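Local coordinates for Baccell_00875 (Bacteroides cellulosilyticus DSM 14838, PDB 5NO8), which probably cleaves the linkage between terminal L-rhamnose and glucuronic acid by a lyase reaction, removing the rhamnose caps of arabinogalactan proteins, at residues S161-H166 / V176-M181; L43-D48 / P186-V191; P495-L500 / L555-G560. All blocks are in the same frame, centred on the assembly; numbering follows the deposited sequence.

Contact 1. Residues S161-H166 / V176-M181; sequences SRAHTH and VNAIRM
His164 sets its CG anti to the carbonyl carbon (chi1 -64°), and Met181 makes the same choice (chi1 -61°) before running extended through CG and SD; the two side chains cross at about a right angle. Met181 CG settles over the centre of one imidazole face, 3.5 Å from the centroid of the His164 ring, a CH-pi contact, while the sulfur slips off obliquely beside it. An unbranched, flexible methionine suits this place because it can lie over a flat ring without a bulky branch intervening. At the ring edge, in its plane, a water sits 2.8 Å from His164 NE2 and donates to Met181 O at 2.7 Å, so the ring's polar edge, through the water, and its pi face both engage Met181.

The backbone beneath is an antiparallel beta hairpin. His164 pairs with Ile179, and His166 with Asn177, through two hydrogen bonds each; Asn177 N reaches a lone pair of His166 O at 2.9 Å, nearly straight at 165°. Just past the paired strand, Met181 N adds a further bond to Arg162 O at 3.0 Å. On the face with Ala163, Thr165, Ala178 and Arg180, the methyls Ala163 CB and Ala178 CB stand 4.1 Å apart, as such small residues allow; farther along, Thr165 CG2 presses on Val176 CG1 at a tight 3.4 Å.

Strand 163-168 is the outermost on its side of a large antiparallel sheet within the chain, and strand 187-194 flanks the hairpin's other strand. On the histidine-bearing face, Asn177 ND2 bonds Asn245 OD1 at the start of helix 245-254, His166 NE2 bonds Ala577 O, and His164 meets the ring of Phe578, so this face joins the sheet to the segment just after helix 562-576.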
loop_
_atom_site.group_PDB
_atom_site.type_symbol
_atom_site.label_atom_id
_atom_site.label_comp_id
_atom_site.label_asym_id
_atom_site.label_seq_id
_atom_site.Cartn_x
_atom_site.Cartn_y
_atom_site.Cartn_z
ATOM N N SER A 161 -5.253 -19.404 -0.339
ATOM C CA SER A 161 -5.956 -19.424 0.958
ATOM C C SER A 161 -5.850 -18.176 1.832
ATOM O O SER A 161 -6.183 -18.252 3.016
ATOM C CB SER A 161 -5.413 -20.605 1.786
ATOM O OG SER A 161 -5.480 -21.797 1.019
ATOM N N ARG A 162 -5.369 -17.065 1.277
ATOM C CA ARG A 162 -5.323 -15.777 1.990
ATOM C C ARG A 162 -5.878 -14.702 1.084
ATOM O O ARG A 162 -6.030 -14.906 -0.119
ATOM C CB ARG A 162 -3.911 -15.415 2.447
ATOM C CG ARG A 162 -3.253 -16.416 3.395
ATOM C CD ARG A 162 -3.986 -16.455 4.733
ATOM N NE ARG A 162 -3.321 -17.306 5.705
ATOM C CZ ARG A 162 -3.438 -18.638 5.756
ATOM N NH1 ARG A 162 -4.197 -19.291 4.893
ATOM N NH2 ARG A 162 -2.769 -19.320 6.677
ATOM N N ALA A 163 -6.191 -13.553 1.665
ATOM C CA ALA A 163 -6.853 -12.485 0.896
ATOM C C ALA A 163 -6.193 -11.129 1.112
ATOM O O ALA A 163 -5.871 -10.767 2.238
ATOM C CB ALA A 163 -8.316 -12.410 1.274
ATOM N N HIS A 164 -6.033 -10.392 0.015
ATOM C CA HIS A 164 -5.725 -8.957 0.078
ATOM C C HIS A 164 -7.026 -8.235 0.442
ATOM O O HIS A 164 -8.007 -8.276 -0.312
ATOM C CB HIS A 164 -5.206 -8.473 -1.263
ATOM C CG HIS A 164 -3.905 -9.093 -1.658
ATOM N ND1 HIS A 164 -2.814 -9.111 -0.820
ATOM C CD2 HIS A 164 -3.508 -9.677 -2.815
ATOM C CE1 HIS A 164 -1.798 -9.681 -1.448
ATOM N NE2 HIS A 164 -2.197 -10.046 -2.652
ATOM N N THR A 165 -7.031 -7.588 1.600
ATOM C CA THR A 165 -8.245 -7.004 2.139
ATOM C C THR A 165 -8.277 -5.501 1.847
ATOM O O THR A 165 -7.514 -4.749 2.415
ATOM C CB THR A 165 -8.294 -7.336 3.636
ATOM O OG1 THR A 165 -8.196 -8.772 3.771
ATOM C CG2 THR A 165 -9.566 -6.915 4.225
ATOM N N HIS A 166 -9.144 -5.094 0.943
ATOM C CA HIS A 166 -9.209 -3.702 0.489
ATOM C C HIS A 166 -10.313 -3.037 1.278
ATOM O O HIS A 166 -11.500 -3.248 1.002
ATOM C CB HIS A 166 -9.461 -3.680 -0.996
ATOM C CG HIS A 166 -8.347 -4.321 -1.763
ATOM N ND1 HIS A 166 -7.051 -3.852 -1.698
ATOM C CD2 HIS A 166 -8.310 -5.448 -2.527
ATOM C CE1 HIS A 166 -6.269 -4.652 -2.413
ATOM N NE2 HIS A 166 -7.009 -5.612 -2.944
ATOM N N VAL A 176 -15.533 -3.613 2.339
ATOM C CA VAL A 176 -14.299 -4.362 2.243
ATOM C C VAL A 176 -14.405 -5.302 1.034
ATOM O O VAL A 176 -15.394 -6.028 0.869
ATOM C CB VAL A 176 -13.966 -5.180 3.508
ATOM C CG1 VAL A 176 -12.631 -5.864 3.328
ATOM C CG2 VAL A 176 -13.931 -4.320 4.775
ATOM N N ASN A 177 -13.405 -5.236 0.160
ATOM C CA ASN A 177 -13.295 -6.142 -0.960
ATOM C C ASN A 177 -12.089 -7.019 -0.692
ATOM O O ASN A 177 -10.969 -6.543 -0.730
ATOM C CB ASN A 177 -13.136 -5.353 -2.243
ATOM C CG ASN A 177 -13.097 -6.233 -3.470
ATOM O OD1 ASN A 177 -13.503 -7.408 -3.418
ATOM N ND2 ASN A 177 -12.587 -5.696 -4.570
ATOM N N ALA A 178 -12.326 -8.295 -0.353
ATOM C CA ALA A 178 -11.279 -9.222 -0.040
ATOM C C ALA A 178 -10.999 -10.121 -1.231
ATOM O O ALA A 178 -11.813 -10.950 -1.604
ATOM C CB ALA A 178 -11.656 -10.021 1.182
ATOM N N ILE A 179 -9.840 -9.903 -1.850
ATOM C CA ILE A 179 -9.457 -10.597 -3.075
ATOM C C ILE A 179 -8.461 -11.689 -2.735
ATOM O O ILE A 179 -7.404 -11.425 -2.187
ATOM C CB ILE A 179 -8.859 -9.608 -4.094
ATOM C CG1 ILE A 179 -9.873 -8.521 -4.470
ATOM C CG2 ILE A 179 -8.358 -10.333 -5.329
ATOM C CD1 ILE A 179 -11.143 -9.004 -5.124
ATOM N N ARG A 180 -8.815 -12.933 -3.014
ATOM C CA ARG A 180 -7.892 -14.038 -2.813
ATOM C C ARG A 180 -6.590 -13.729 -3.532
ATOM O O ARG A 180 -6.602 -13.250 -4.669
ATOM C CB ARG A 180 -8.484 -15.350 -3.337
ATOM C CG ARG A 180 -7.730 -16.599 -2.889
ATOM C CD ARG A 180 -8.179 -17.777 -3.740
ATOM N NE ARG A 180 -9.634 -17.925 -3.753
ATOM C CZ ARG A 180 -10.359 -18.765 -3.015
ATOM N NH1 ARG A 180 -9.805 -19.625 -2.176
ATOM N NH2 ARG A 180 -11.674 -18.744 -3.133
ATOM N N MET A 181 -5.472 -13.961 -2.865
ATOM C CA MET A 181 -4.193 -13.412 -3.340
ATOM C C MET A 181 -3.768 -13.968 -4.709
ATOM O O MET A 181 -3.172 -13.245 -5.525
ATOM C CB MET A 181 -3.089 -13.555 -2.295
ATOM C CG MET A 181 -3.372 -12.814 -0.986
ATOM S SD MET A 181 -1.974 -12.874 0.115
ATOM C CE MET A 181 -2.593 -11.984 1.546
HETATM O O HOH W 1 -1.359 -11.352 -4.943
#

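Contact 2. Residues L43-D48 / P186-V191; sequences LTLKGD and PHLGLV
A type II beta turn, Leu45 to Asp48, ends the second strand of the small 29-33/40-45 hairpin and lies against the beginning of strand 187-194 in the large antiparallel sheet. Asp48 N closes the turn on Leu45 O at 3.1 Å. Gly47 takes its third position with phi 97°, where a CB would collide with the preceding carbonyl oxygen, so glycine is called for.

Leu45 carries the apolar contact. With CG anti to its carbonyl carbon (chi1 -62°) and chi2 at 174°, it spreads its two methyls over two partners. CD1 meets Pro186 CG, 3.7 Å away, the two side chains passing each other pointing opposite ways. CD2 touches Leu188 CD1, also at 3.7 Å, in an oblique crossing. Pro186, preceded by a cis peptide bond, is compact enough to fit between Leu45 and Asp48, whose CG lies 4.1 Å from Pro186 CD. Val29, Trp54 and Ala241 also pack on Leu45.

Asp48 turns its polar end elsewhere: OD1 accepts from Arg50 N, while OD2 accepts from Met52 N and forms a salt bridge with Arg180 NH2, which also bonds Pro186 O. Between the two segments themselves the attraction is thus nondirectional methyl-to-ring and methyl-to-methyl packing, and the buried carboxylate, with an arginine and two backbone N-H groups around it, is likely to stay ionised.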
loop_
_atom_site.group_PDB
_atom_site.type_symbol
_atom_site.label_atom_id
_atom_site.label_comp_id
_atom_site.label_asym_id
_atom_site.label_seq_id
_atom_site.Cartn_x
_atom_site.Cartn_y
_atom_site.Cartn_z
ATOM N N LEU A 43 -15.422 -18.574 8.405
ATOM C CA LEU A 43 -16.297 -18.028 7.382
ATOM C C LEU A 43 -15.778 -18.589 6.075
ATOM O O LEU A 43 -14.632 -18.343 5.709
ATOM C CB LEU A 43 -16.224 -16.498 7.393
ATOM C CG LEU A 43 -17.463 -15.667 7.061
ATOM C CD1 LEU A 43 -17.172 -14.204 7.372
ATOM C CD2 LEU A 43 -17.849 -15.827 5.606
ATOM N N THR A 44 -16.610 -19.387 5.410
ATOM C CA THR A 44 -16.222 -20.062 4.179
ATOM C C THR A 44 -17.292 -19.878 3.125
ATOM O O THR A 44 -18.407 -19.439 3.420
ATOM C CB THR A 44 -16.013 -21.577 4.392
ATOM O OG1 THR A 44 -15.538 -22.163 3.179
ATOM C CG2 THR A 44 -17.309 -22.244 4.746
ATOM N N LEU A 45 -16.946 -20.196 1.883
ATOM C CA LEU A 45 -17.886 -20.069 0.777
ATOM C C LEU A 45 -18.127 -21.469 0.212
ATOM O O LEU A 45 -17.174 -22.164 -0.193
ATOM C CB LEU A 45 -17.345 -19.128 -0.279
ATOM C CG LEU A 45 -17.127 -17.684 0.201
ATOM C CD1 LEU A 45 -16.455 -16.872 -0.877
ATOM C CD2 LEU A 45 -18.456 -17.044 0.582
ATOM N N LYS A 46 -19.385 -21.881 0.232
ATOM C CA LYS A 46 -19.748 -23.225 -0.232
ATOM C C LYS A 46 -19.454 -23.331 -1.719
ATOM O O LYS A 46 -19.893 -22.491 -2.503
ATOM C CB LYS A 46 -21.215 -23.501 0.021
ATOM C CG LYS A 46 -21.586 -24.964 -0.156
ATOM C CD LYS A 46 -23.058 -25.077 -0.481
ATOM C CE LYS A 46 -23.461 -26.520 -0.714
ATOM N NZ LYS A 46 -24.952 -26.579 -0.723
ATOM N N GLY A 47 -18.683 -24.345 -2.097
ATOM C CA GLY A 47 -18.310 -24.528 -3.500
ATOM C C GLY A 47 -16.957 -23.968 -3.871
ATOM O O GLY A 47 -16.524 -24.116 -5.009
ATOM N N ASP A 48 -16.282 -23.310 -2.924
ATOM C CA ASP A 48 -14.884 -22.976 -3.088
ATOM C C ASP A 48 -14.107 -24.276 -2.949
ATOM O O ASP A 48 -14.026 -24.819 -1.841
ATOM C CB ASP A 48 -14.437 -21.989 -2.001
ATOM C CG ASP A 48 -12.975 -21.598 -2.117
ATOM O OD1 ASP A 48 -12.304 -22.011 -3.091
ATOM O OD2 ASP A 48 -12.485 -20.895 -1.194
ATOM N N PRO A 186 -14.012 -18.023 -5.786
ATOM C CA PRO A 186 -14.672 -16.775 -5.402
ATOM C C PRO A 186 -13.836 -15.872 -4.498
ATOM O O PRO A 186 -12.935 -16.316 -3.789
ATOM C CB PRO A 186 -15.877 -17.267 -4.609
ATOM C CG PRO A 186 -15.376 -18.509 -3.956
ATOM C CD PRO A 186 -14.489 -19.157 -4.978
ATOM N N HIS A 187 -14.191 -14.596 -4.545
ATOM C CA HIS A 187 -13.709 -13.603 -3.614
ATOM C C HIS A 187 -14.839 -13.238 -2.650
ATOM O O HIS A 187 -15.954 -13.733 -2.773
ATOM C CB HIS A 187 -13.261 -12.406 -4.409
ATOM C CG HIS A 187 -12.229 -12.742 -5.431
ATOM N ND1 HIS A 187 -10.965 -13.158 -5.094
ATOM C CD2 HIS A 187 -12.276 -12.728 -6.790
ATOM C CE1 HIS A 187 -10.270 -13.381 -6.202
ATOM N NE2 HIS A 187 -11.047 -13.138 -7.244
ATOM N N LEU A 188 -14.535 -12.371 -1.692
ATOM C CA LEU A 188 -15.499 -11.986 -0.688
ATOM C C LEU A 188 -15.642 -10.470 -0.614
ATOM O O LEU A 188 -14.665 -9.750 -0.725
ATOM C CB LEU A 188 -15.039 -12.505 0.660
ATOM C CG LEU A 188 -16.063 -12.599 1.788
ATOM C CD1 LEU A 188 -16.950 -13.801 1.580
ATOM C CD2 LEU A 188 -15.379 -12.721 3.137
ATOM N N GLY A 189 -16.862 -10.039 -0.349
ATOM C CA GLY A 189 -17.186 -8.643 -0.166
ATOM C C GLY A 189 -17.951 -8.425 1.118
ATOM O O GLY A 189 -18.667 -9.322 1.588
ATOM N N LEU A 190 -17.800 -7.221 1.665
ATOM C CA LEU A 190 -18.581 -6.751 2.796
ATOM C C LEU A 190 -19.039 -5.368 2.389
ATOM O O LEU A 190 -18.193 -4.529 2.071
ATOM C CB LEU A 190 -17.733 -6.676 4.065
ATOM C CG LEU A 190 -18.419 -6.163 5.346
ATOM C CD1 LEU A 190 -17.664 -6.648 6.576
ATOM C CD2 LEU A 190 -18.514 -4.630 5.392
ATOM N N VAL A 191 -20.355 -5.155 2.381
ATOM C CA VAL A 191 -20.953 -3.889 2.005
ATOM C C VAL A 191 -21.813 -3.407 3.156
ATOM O O VAL A 191 -22.739 -4.121 3.580
ATOM C CB VAL A 191 -21.771 -4.023 0.719
ATOM C CG1 VAL A 191 -22.656 -2.797 0.465
ATOM C CG2 VAL A 191 -20.821 -4.230 -0.445
#

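Contact 3. Residues P495-L500 / L555-G560; sequences PVRLGL and LYLETG
Leu555 O is gripped by two full hydrogen bonds, from Thr559 N at 2.9 Å and from Thr559 OG1 at 2.8 Å, with a weak third from Glu558 N. These bonds close the last turn of helix 542-559, in the mainly helical domain, whose helices curl round as in an alpha/alpha toroid. Threonine suits the place because its hydroxyl can fold back on its own helix; Gly560 then leaves it with positive phi, which favours glycine.

The other partner is the first turn of helix 496-505, with Pro495 at its N-cap. The short helical segments run 39° apart in direction. Between them Arg497 NE donates to Glu558 OE2 at 3.1 Å, almost straight at 166°, in a salt bridge. The carboxylate oxygen lies in the guanidinium plane and uses its anti lone pair, although the two flat groups are tilted by 50°. Arg497 bends at chi3, and Glu558 at chi2, so that Glu558 OE2 lies along the base of the arginine chain, 3.5 Å from Arg497 CG, as well as at NE. Leu557 covers one guanidinium face: its CB stands 4.0 Å above the plane, over the centre, and its CD1 reaches Arg497 NH1 at 3.8 Å. An alanine in place of Arg497 would take away both the charged partner of Glu558 OE2 and the flat group that Leu557 CB packs against, and would probably loosen the junction.

Beside the ion pair the contact is largely aliphatic. Val496 and Leu500, one turn apart on their helix, touch the aliphatic part of Glu558 and lean also on Phe519 of helix 509-529. Val496 CG1 lies 4.0 Å from Glu558 CG, and Leu500 CD1 comes to 3.7 Å from Glu558 OE1, the carboxylate oxygen that Arg497 NE does not bond.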
loop_
_atom_site.group_PDB
_atom_site.type_symbol
_atom_site.label_atom_id
_atom_site.label_comp_id
_atom_site.label_asym_id
_atom_site.label_seq_id
_atom_site.Cartn_x
_atom_site.Cartn_y
_atom_site.Cartn_z
ATOM N N PRO A 495 18.088 -3.492 -13.723
ATOM C CA PRO A 495 18.113 -2.528 -14.833
ATOM C C PRO A 495 18.351 -3.156 -16.230
ATOM O O PRO A 495 19.398 -2.931 -16.852
ATOM C CB PRO A 495 19.242 -1.576 -14.422
ATOM C CG PRO A 495 20.178 -2.439 -13.653
ATOM C CD PRO A 495 19.320 -3.416 -12.909
ATOM N N VAL A 496 17.375 -3.915 -16.716
ATOM C CA VAL A 496 17.512 -4.665 -17.968
ATOM C C VAL A 496 17.661 -3.758 -19.198
ATOM O O VAL A 496 18.654 -3.822 -19.918
ATOM C CB VAL A 496 16.336 -5.650 -18.162
ATOM C CG1 VAL A 496 16.374 -6.334 -19.524
ATOM C CG2 VAL A 496 16.318 -6.685 -17.048
ATOM N N ARG A 497 16.658 -2.925 -19.445
ATOM C CA ARG A 497 16.687 -2.018 -20.584
ATOM C C ARG A 497 17.818 -1.012 -20.479
ATOM O O ARG A 497 18.502 -0.742 -21.477
ATOM C CB ARG A 497 15.381 -1.255 -20.723
ATOM C CG ARG A 497 14.188 -2.128 -20.988
ATOM C CD ARG A 497 13.093 -1.349 -21.691
ATOM N NE ARG A 497 13.356 -1.243 -23.125
ATOM C CZ ARG A 497 12.571 -0.615 -23.998
ATOM N NH1 ARG A 497 11.464 0.013 -23.606
ATOM N NH2 ARG A 497 12.910 -0.601 -25.278
ATOM N N LEU A 498 18.002 -0.465 -19.281
ATOM C CA LEU A 498 19.016 0.558 -19.047
ATOM C C LEU A 498 20.428 -0.022 -19.253
ATOM O O LEU A 498 21.252 0.566 -19.945
ATOM C CB LEU A 498 18.885 1.104 -17.635
ATOM C CG LEU A 498 19.940 2.090 -17.159
ATOM C CD1 LEU A 498 19.979 3.344 -18.025
ATOM C CD2 LEU A 498 19.673 2.431 -15.714
ATOM N N GLY A 499 20.696 -1.160 -18.633
ATOM C CA GLY A 499 22.006 -1.800 -18.743
ATOM C C GLY A 499 22.350 -2.187 -20.176
ATOM O O GLY A 499 23.438 -1.856 -20.668
ATOM N N LEU A 500 21.452 -2.881 -20.843
ATOM C CA LEU A 500 21.682 -3.273 -22.243
ATOM C C LEU A 500 21.779 -2.094 -23.210
ATOM O O LEU A 500 22.608 -2.124 -24.131
ATOM C CB LEU A 500 20.606 -4.232 -22.741
ATOM C CG LEU A 500 20.573 -5.606 -22.068
ATOM C CD1 LEU A 500 19.452 -6.411 -22.682
ATOM C CD2 LEU A 500 21.907 -6.326 -22.204
ATOM N N LEU A 555 12.614 -7.766 -20.270
ATOM C CA LEU A 555 13.280 -8.829 -21.037
ATOM C C LEU A 555 12.531 -9.092 -22.341
ATOM O O LEU A 555 13.162 -9.252 -23.387
ATOM C CB LEU A 555 13.430 -10.103 -20.206
ATOM C CG LEU A 555 14.309 -11.213 -20.816
ATOM C CD1 LEU A 555 15.692 -10.659 -21.139
ATOM C CD2 LEU A 555 14.453 -12.391 -19.850
ATOM N N TYR A 556 11.203 -9.056 -22.317
ATOM C CA TYR A 556 10.435 -9.132 -23.546
ATOM C C TYR A 556 10.762 -7.979 -24.507
ATOM O O TYR A 556 10.920 -8.199 -25.714
ATOM C CB TYR A 556 8.927 -9.158 -23.292
ATOM C CG TYR A 556 8.142 -9.105 -24.571
ATOM C CD1 TYR A 556 8.061 -10.229 -25.401
ATOM C CD2 TYR A 556 7.537 -7.924 -25.002
ATOM C CE1 TYR A 556 7.362 -10.185 -26.589
ATOM C CE2 TYR A 556 6.857 -7.875 -26.207
ATOM C CZ TYR A 556 6.779 -9.012 -26.987
ATOM O OH TYR A 556 6.084 -8.975 -28.156
ATOM N N LEU A 557 10.810 -6.751 -23.982
ATOM C CA LEU A 557 11.039 -5.596 -24.837
ATOM C C LEU A 557 12.434 -5.628 -25.471
ATOM O O LEU A 557 12.616 -5.093 -26.556
ATOM C CB LEU A 557 10.815 -4.285 -24.073
ATOM C CG LEU A 557 9.345 -4.012 -23.687
ATOM C CD1 LEU A 557 9.224 -2.903 -22.635
ATOM C CD2 LEU A 557 8.499 -3.671 -24.899
ATOM N N GLU A 558 13.392 -6.269 -24.805
ATOM C CA GLU A 558 14.743 -6.433 -25.344
ATOM C C GLU A 558 14.926 -7.641 -26.276
ATOM O O GLU A 558 15.778 -7.596 -27.162
ATOM C CB GLU A 558 15.759 -6.523 -24.193
ATOM C CG GLU A 558 15.851 -5.256 -23.344
ATOM C CD GLU A 558 16.342 -4.050 -24.129
ATOM O OE1 GLU A 558 17.391 -4.159 -24.804
ATOM O OE2 GLU A 558 15.670 -3.000 -24.078
ATOM N N THR A 559 14.174 -8.720 -26.080
ATOM C CA THR A 559 14.360 -9.953 -26.875
ATOM C C THR A 559 13.224 -10.302 -27.836
ATOM O O THR A 559 13.438 -11.042 -28.780
ATOM C CB THR A 559 14.510 -11.187 -25.958
ATOM O OG1 THR A 559 13.295 -11.363 -25.213
ATOM C CG2 THR A 559 15.673 -11.043 -25.018
ATOM N N GLY A 560 12.008 -9.853 -27.563
ATOM C CA GLY A 560 10.833 -10.283 -28.307
ATOM C C GLY A 560 10.396 -11.723 -28.110
ATOM O O GLY A 560 9.523 -12.175 -28.835
#

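How the contacts relate
Contacts 1 and 2 are neighbours, their centres 10 Å apart, and share one antiparallel sheet: strand 175-180 of contact 1 lies next to strand 187-194 of contact 2, with Ala178 N 2.8 Å from Leu188 O in a probable hydrogen bond, and the Arg180-Asp48 ion pair bridges the two contacts. Contact 3 belongs to the helical domain, with its centre about 33 Å from that of contact 1 and about 41 Å from that of contact 2; its nearest atoms stay about 22 Å from contact 1. It follows both along the chain and touches neither.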